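Local coordinates for protein SAM-dependent methyltransferase (Pyrococcus horikoshii, PDB 1WZN) that probably transfers a methyl group from S-adenosylmethionine to an acceptor that is not established, and binds the by-product S-adenosyl-L-homocysteine, at residues W159-W173 / R184-G196. Sequence-based numbering, arbitrary orientation.
Sequences WNEQKGEEKLVIMDW and RFKRLVQILRPNG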
loop_
_atom_site.group_PDB
_atom_site.type_symbol
_atom_site.label_atom_id
_atom_site.label_comp_id
_atom_site.label_asym_id
_atom_site.label_seq_id
_atom_site.Cartn_x
_atom_site.Cartn_y
_atom_site.Cartn_z
ATOM N N TRP A 159 13.838 10.083 -8.275
ATOM C CA TRP A 159 14.861 9.507 -9.138
ATOM C C TRP A 159 15.932 10.548 -9.443
ATOM O O TRP A 159 15.803 11.711 -9.057
ATOM C CB TRP A 159 14.248 8.967 -10.431
ATOM C CG TRP A 159 13.384 9.928 -11.177
ATOM C CD1 TRP A 159 12.202 10.480 -10.756
ATOM C CD2 TRP A 159 13.600 10.405 -12.505
ATOM N NE1 TRP A 159 11.669 11.270 -11.748
ATOM C CE2 TRP A 159 12.508 11.241 -12.833
ATOM C CE3 TRP A 159 14.611 10.208 -13.455
ATOM C CZ2 TRP A 159 12.398 11.877 -14.074
ATOM C CZ3 TRP A 159 14.503 10.841 -14.689
ATOM C CH2 TRP A 159 13.402 11.665 -14.985
ATOM N N ASN A 160 16.995 10.138 -10.132
ATOM C CA ASN A 160 18.077 11.070 -10.412
ATOM C C ASN A 160 18.751 10.870 -11.759
ATOM O O ASN A 160 18.727 9.781 -12.324
ATOM C CB ASN A 160 19.140 10.968 -9.314
ATOM C CG ASN A 160 19.807 9.598 -9.272
ATOM O OD1 ASN A 160 19.165 8.587 -8.995
ATOM N ND2 ASN A 160 21.102 9.565 -9.549
ATOM N N GLU A 161 19.343 11.948 -12.259
ATOM C CA GLU A 161 20.070 11.944 -13.521
ATOM C C GLU A 161 21.265 12.873 -13.334
ATOM O O GLU A 161 21.459 13.432 -12.253
ATOM C CB GLU A 161 19.190 12.449 -14.673
ATOM C CG GLU A 161 18.052 11.521 -15.080
ATOM C CD GLU A 161 18.521 10.167 -15.596
ATOM O OE1 GLU A 161 19.649 10.066 -16.122
ATOM O OE2 GLU A 161 17.741 9.197 -15.493
ATOM N N GLN A 162 22.064 13.047 -14.381
ATOM C CA GLN A 162 23.239 13.900 -14.277
ATOM C C GLN A 162 23.627 14.544 -15.598
ATOM O O GLN A 162 23.663 13.885 -16.636
ATOM C CB GLN A 162 24.434 13.090 -13.745
ATOM C CG GLN A 162 25.660 13.948 -13.436
ATOM C CD GLN A 162 26.801 13.164 -12.791
ATOM O OE1 GLN A 162 26.588 12.101 -12.211
ATOM N NE2 GLN A 162 28.011 13.702 -12.876
ATOM N N LYS A 163 23.915 15.837 -15.549
ATOM C CA LYS A 163 24.336 16.571 -16.733
ATOM C C LYS A 163 25.683 17.201 -16.401
ATOM O O LYS A 163 25.754 18.172 -15.651
ATOM C CB LYS A 163 23.319 17.656 -17.093
ATOM C CG LYS A 163 23.689 18.450 -18.336
ATOM C CD LYS A 163 22.669 19.532 -18.638
ATOM C CE LYS A 163 23.159 20.456 -19.747
ATOM N NZ LYS A 163 23.487 19.687 -20.977
ATOM N N GLY A 164 26.753 16.643 -16.955
ATOM C CA GLY A 164 28.070 17.179 -16.666
ATOM C C GLY A 164 28.383 16.979 -15.195
ATOM O O GLY A 164 28.281 15.864 -14.681
ATOM N N GLU A 165 28.740 18.058 -14.510
ATOM C CA GLU A 165 29.066 17.988 -13.090
ATOM C C GLU A 165 27.841 18.190 -12.200
ATOM O O GLU A 165 27.934 18.097 -10.970
ATOM C CB GLU A 165 30.108 19.048 -12.740
ATOM C CG GLU A 165 31.412 18.905 -13.497
ATOM C CD GLU A 165 32.451 19.909 -13.038
ATOM O OE1 GLU A 165 32.822 19.877 -11.843
ATOM O OE2 GLU A 165 32.896 20.730 -13.870
ATOM N N GLU A 166 26.698 18.470 -12.816
ATOM C CA GLU A 166 25.481 18.696 -12.052
ATOM C C GLU A 166 24.634 17.443 -11.902
ATOM O O GLU A 166 24.419 16.696 -12.858
ATOM C CB GLU A 166 24.660 19.812 -12.699
ATOM C CG GLU A 166 25.403 21.143 -12.779
ATOM C CD GLU A 166 24.507 22.301 -13.179
ATOM O OE1 GLU A 166 23.758 22.160 -14.164
ATOM O OE2 GLU A 166 24.560 23.359 -12.514
ATOM N N LYS A 167 24.154 17.210 -10.687
ATOM C CA LYS A 167 23.323 16.053 -10.426
ATOM C C LYS A 167 21.896 16.525 -10.216
ATOM O O LYS A 167 21.646 17.519 -9.526
ATOM C CB LYS A 167 23.844 15.295 -9.203
ATOM C CG LYS A 167 25.216 14.684 -9.472
ATOM C CD LYS A 167 25.815 14.005 -8.266
ATOM C CE LYS A 167 27.232 13.529 -8.591
ATOM N NZ LYS A 167 27.927 12.970 -7.392
ATOM N N LEU A 168 20.960 15.827 -10.842
ATOM C CA LEU A 168 19.563 16.202 -10.714
ATOM C C LEU A 168 18.795 15.187 -9.890
ATOM O O LEU A 168 18.848 13.993 -10.171
ATOM C CB LEU A 168 18.918 16.321 -12.100
ATOM C CG LEU A 168 19.137 17.614 -12.892
ATOM C CD1 LEU A 168 20.616 17.829 -13.176
ATOM C CD2 LEU A 168 18.353 17.529 -14.199
ATOM N N VAL A 169 18.111 15.661 -8.852
ATOM C CA VAL A 169 17.279 14.787 -8.034
ATOM C C VAL A 169 15.876 15.266 -8.350
ATOM O O VAL A 169 15.543 16.437 -8.136
ATOM C CB VAL A 169 17.563 14.931 -6.534
ATOM C CG1 VAL A 169 16.547 14.119 -5.734
ATOM C CG2 VAL A 169 18.968 14.433 -6.235
ATOM N N ILE A 170 15.066 14.353 -8.869
ATOM C CA ILE A 170 13.716 14.678 -9.305
ATOM C C ILE A 170 12.646 13.971 -8.498
ATOM O O ILE A 170 12.707 12.758 -8.296
ATOM C CB ILE A 170 13.558 14.296 -10.789
ATOM C CG1 ILE A 170 14.731 14.872 -11.582
ATOM C CG2 ILE A 170 12.229 14.815 -11.338
ATOM C CD1 ILE A 170 15.080 14.092 -12.824
ATOM N N MET A 171 11.661 14.736 -8.043
ATOM C CA MET A 171 10.574 14.177 -7.260
ATOM C C MET A 171 9.256 14.499 -7.951
ATOM O O MET A 171 8.922 15.670 -8.139
ATOM C CB MET A 171 10.598 14.769 -5.857
ATOM C CG MET A 171 9.527 14.232 -4.937
ATOM S SD MET A 171 9.888 14.692 -3.239
ATOM C CE MET A 171 9.399 16.416 -3.250
ATOM N N ASP A 172 8.524 13.455 -8.324
ATOM C CA ASP A 172 7.254 13.606 -9.024
ATOM C C ASP A 172 6.048 13.172 -8.211
ATOM O O ASP A 172 6.096 12.176 -7.487
ATOM C CB ASP A 172 7.240 12.775 -10.308
ATOM C CG ASP A 172 8.376 13.114 -11.246
ATOM O OD1 ASP A 172 8.737 14.301 -11.354
ATOM O OD2 ASP A 172 8.898 12.180 -11.888
ATOM N N TRP A 173 4.961 13.920 -8.343
ATOM C CA TRP A 173 3.725 13.563 -7.667
ATOM C C TRP A 173 2.576 14.154 -8.465
ATOM O O TRP A 173 2.759 15.111 -9.225
ATOM C CB TRP A 173 3.724 14.042 -6.206
ATOM C CG TRP A 173 3.478 15.501 -5.966
ATOM C CD1 TRP A 173 2.285 16.088 -5.646
ATOM C CD2 TRP A 173 4.457 16.546 -5.938
ATOM N NE1 TRP A 173 2.463 17.428 -5.413
ATOM C CE2 TRP A 173 3.786 17.738 -5.586
ATOM C CE3 TRP A 173 5.837 16.590 -6.173
ATOM C CZ2 TRP A 173 4.448 18.965 -5.464
ATOM C CZ3 TRP A 173 6.499 17.813 -6.049
ATOM C CH2 TRP A 173 5.800 18.984 -5.698
ATOM N N ARG A 184 -2.963 17.193 -12.260
ATOM C CA ARG A 184 -1.978 18.227 -11.981
ATOM C C ARG A 184 -0.659 17.484 -11.861
ATOM O O ARG A 184 -0.466 16.708 -10.926
ATOM C CB ARG A 184 -2.296 18.944 -10.668
ATOM C CG ARG A 184 -3.587 19.739 -10.698
ATOM C CD ARG A 184 -3.502 20.879 -11.695
ATOM N NE ARG A 184 -2.378 21.771 -11.415
ATOM C CZ ARG A 184 -2.163 22.922 -12.046
ATOM N NH1 ARG A 184 -2.996 23.328 -12.994
ATOM N NH2 ARG A 184 -1.114 23.669 -11.730
ATOM N N PHE A 185 0.229 17.700 -12.824
ATOM C CA PHE A 185 1.525 17.040 -12.821
ATOM C C PHE A 185 2.562 17.938 -12.170
ATOM O O PHE A 185 2.865 19.026 -12.666
ATOM C CB PHE A 185 1.960 16.703 -14.243
ATOM C CG PHE A 185 3.316 16.065 -14.312
ATOM C CD1 PHE A 185 3.570 14.879 -13.633
ATOM C CD2 PHE A 185 4.347 16.667 -15.023
ATOM C CE1 PHE A 185 4.835 14.297 -13.658
ATOM C CE2 PHE A 185 5.617 16.097 -15.058
ATOM C CZ PHE A 185 5.862 14.908 -14.373
ATOM N N LYS A 186 3.116 17.470 -11.063
ATOM C CA LYS A 186 4.096 18.251 -10.333
ATOM C C LYS A 186 5.430 17.534 -10.268
ATOM O O LYS A 186 5.496 16.329 -10.049
ATOM C CB LYS A 186 3.553 18.548 -8.931
ATOM C CG LYS A 186 2.211 19.291 -8.979
ATOM C CD LYS A 186 1.503 19.296 -7.642
ATOM C CE LYS A 186 0.137 19.965 -7.738
ATOM N NZ LYS A 186 0.221 21.417 -8.065
ATOM N N ARG A 187 6.496 18.293 -10.478
ATOM C CA ARG A 187 7.836 17.740 -10.458
ATOM C C ARG A 187 8.824 18.753 -9.900
ATOM O O ARG A 187 8.976 19.851 -10.434
ATOM C CB ARG A 187 8.238 17.324 -11.877
ATOM C CG ARG A 187 9.731 17.106 -12.088
ATOM C CD ARG A 187 9.999 16.594 -13.497
ATOM N NE ARG A 187 9.518 15.225 -13.668
ATOM C CZ ARG A 187 9.400 14.614 -14.843
ATOM N NH1 ARG A 187 9.718 15.252 -15.962
ATOM N NH2 ARG A 187 8.982 13.358 -14.900
ATOM N N LEU A 188 9.471 18.390 -8.801
ATOM C CA LEU A 188 10.469 19.254 -8.198
ATOM C C LEU A 188 11.818 18.791 -8.727
ATOM O O LEU A 188 12.184 17.628 -8.561
ATOM C CB LEU A 188 10.453 19.120 -6.675
ATOM C CG LEU A 188 11.575 19.874 -5.952
ATOM C CD1 LEU A 188 11.382 21.387 -6.121
ATOM C CD2 LEU A 188 11.571 19.494 -4.482
ATOM N N VAL A 189 12.545 19.685 -9.386
ATOM C CA VAL A 189 13.861 19.329 -9.904
ATOM C C VAL A 189 14.914 20.090 -9.109
ATOM O O VAL A 189 14.934 21.322 -9.095
ATOM C CB VAL A 189 13.997 19.673 -11.405
ATOM C CG1 VAL A 189 15.404 19.323 -11.901
ATOM C CG2 VAL A 189 12.950 18.902 -12.205
ATOM N N GLN A 190 15.765 19.352 -8.409
ATOM C CA GLN A 190 16.823 19.975 -7.629
ATOM C C GLN A 190 18.126 19.721 -8.381
ATOM O O GLN A 190 18.436 18.582 -8.728
ATOM C CB GLN A 190 16.869 19.369 -6.222
ATOM C CG GLN A 190 15.638 19.707 -5.387
ATOM C CD GLN A 190 15.591 18.952 -4.079
ATOM O OE1 GLN A 190 15.211 17.779 -4.038
ATOM N NE2 GLN A 190 15.988 19.615 -3.003
ATOM N N ILE A 191 18.868 20.792 -8.646
ATOM C CA ILE A 191 20.129 20.710 -9.380
ATOM C C ILE A 191 21.274 20.936 -8.403
ATOM O O ILE A 191 21.463 22.043 -7.898
ATOM C CB ILE A 191 20.164 21.773 -10.499
ATOM C CG1 ILE A 191 18.933 21.594 -11.393
ATOM C CG2 ILE A 191 21.432 21.632 -11.343
ATOM C CD1 ILE A 191 18.830 22.615 -12.509
ATOM N N LEU A 192 22.027 19.875 -8.142
ATOM C CA LEU A 192 23.137 19.907 -7.197
ATOM C C LEU A 192 24.511 20.073 -7.823
ATOM O O LEU A 192 24.892 19.312 -8.711
ATOM C CB LEU A 192 23.156 18.619 -6.364
ATOM C CG LEU A 192 22.138 18.432 -5.239
ATOM C CD1 LEU A 192 20.728 18.661 -5.758
ATOM C CD2 LEU A 192 22.294 17.024 -4.657
ATOM N N ARG A 193 25.248 21.070 -7.347
ATOM C CA ARG A 193 26.607 21.315 -7.812
ATOM C C ARG A 193 27.548 20.552 -6.875
ATOM O O ARG A 193 27.167 20.198 -5.757
ATOM C CB ARG A 193 26.921 22.814 -7.790
ATOM C CG ARG A 193 26.067 23.617 -8.768
ATOM C CD ARG A 193 26.669 24.977 -9.057
ATOM N NE ARG A 193 27.988 24.857 -9.676
ATOM C CZ ARG A 193 28.210 24.342 -10.882
ATOM N NH1 ARG A 193 27.200 23.894 -11.619
ATOM N NH2 ARG A 193 29.449 24.270 -11.353
ATOM N N PRO A 194 28.781 20.275 -7.328
ATOM C CA PRO A 194 29.793 19.549 -6.553
ATOM C C PRO A 194 30.001 20.036 -5.119
ATOM O O PRO A 194 30.159 19.225 -4.207
ATOM C CB PRO A 194 31.051 19.705 -7.404
ATOM C CG PRO A 194 30.496 19.686 -8.796
ATOM C CD PRO A 194 29.296 20.610 -8.670
ATOM N N ASN A 195 29.994 21.351 -4.921
ATOM C CA ASN A 195 30.203 21.913 -3.589
ATOM C C ASN A 195 28.949 21.894 -2.710
ATOM O O ASN A 195 28.966 22.398 -1.586
ATOM C CB ASN A 195 30.731 23.345 -3.694
ATOM C CG ASN A 195 29.731 24.291 -4.330
ATOM O OD1 ASN A 195 28.606 23.906 -4.649
ATOM N ND2 ASN A 195 30.139 25.543 -4.512
ATOM N N GLY A 196 27.861 21.327 -3.223
ATOM C CA GLY A 196 26.641 21.259 -2.433
ATOM C C GLY A 196 25.613 22.345 -2.697
ATOM O O GLY A 196 24.478 22.246 -2.228
HETATM O O HOH W 1 27.101 17.694 -8.498
#
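Arg-187 grips Asp-172 side-on across two neighbouring antiparallel strands, the two side chains running alongside each other in the same direction. Arg-187 NE gives a bond of 2.6 Å to Asp-172 OD1, on the syn side but 30° out of the carboxylate plane, and Arg-187 NH2 reaches Asp-172 OD2 at 3.2 Å from above that plane, together a two-pronged salt bridge whose flat groups are turned 44° apart. Trp-159 NE1 bonds that same OD2 from the opposite face, so three N-H groups grip the carboxylate, two of them sharing OD2. The guanidinium is itself sandwiched: Phe-185 CZ lies over one face and Trp-159 CZ2 over the other, with Ile-170 CG2 packed 3.5 Å from Arg-187 CG. Tyr-16 takes up NH1. Shortening this arginine to an alanine is likely to strip the Asp-172 carboxylate of its countercharge and leave a gap between Phe-185 and Trp-159.

On the other face of the sheet, Trp-173 lies flat against its cross-strand neighbour. Its chi1 of 77° sets CG between the backbone N and carbonyl carbon and turns the indole over Lys-186, whose CB sits 3.6 Å from the centroid of the six-membered ring in a CH-pi contact. The Lys-186 amine goes on to Asp-204. Other subunits pack on Val-169 and Leu-188, on this Trp-173 face. Near the far end, Glu-166 OE2 forms a salt bridge of 2.8 Å with Arg-193 NH1, bent enough that its hydrogen bond is weak; Tyr-11 holds its other oxygen.

Paired backbone bonds from Lys-167 with Leu-192 to Trp-173 with Lys-186 make this a regular antiparallel beta hairpin, the central pair of a four-stranded sheet beside the Rossmann-like methyltransferase fold.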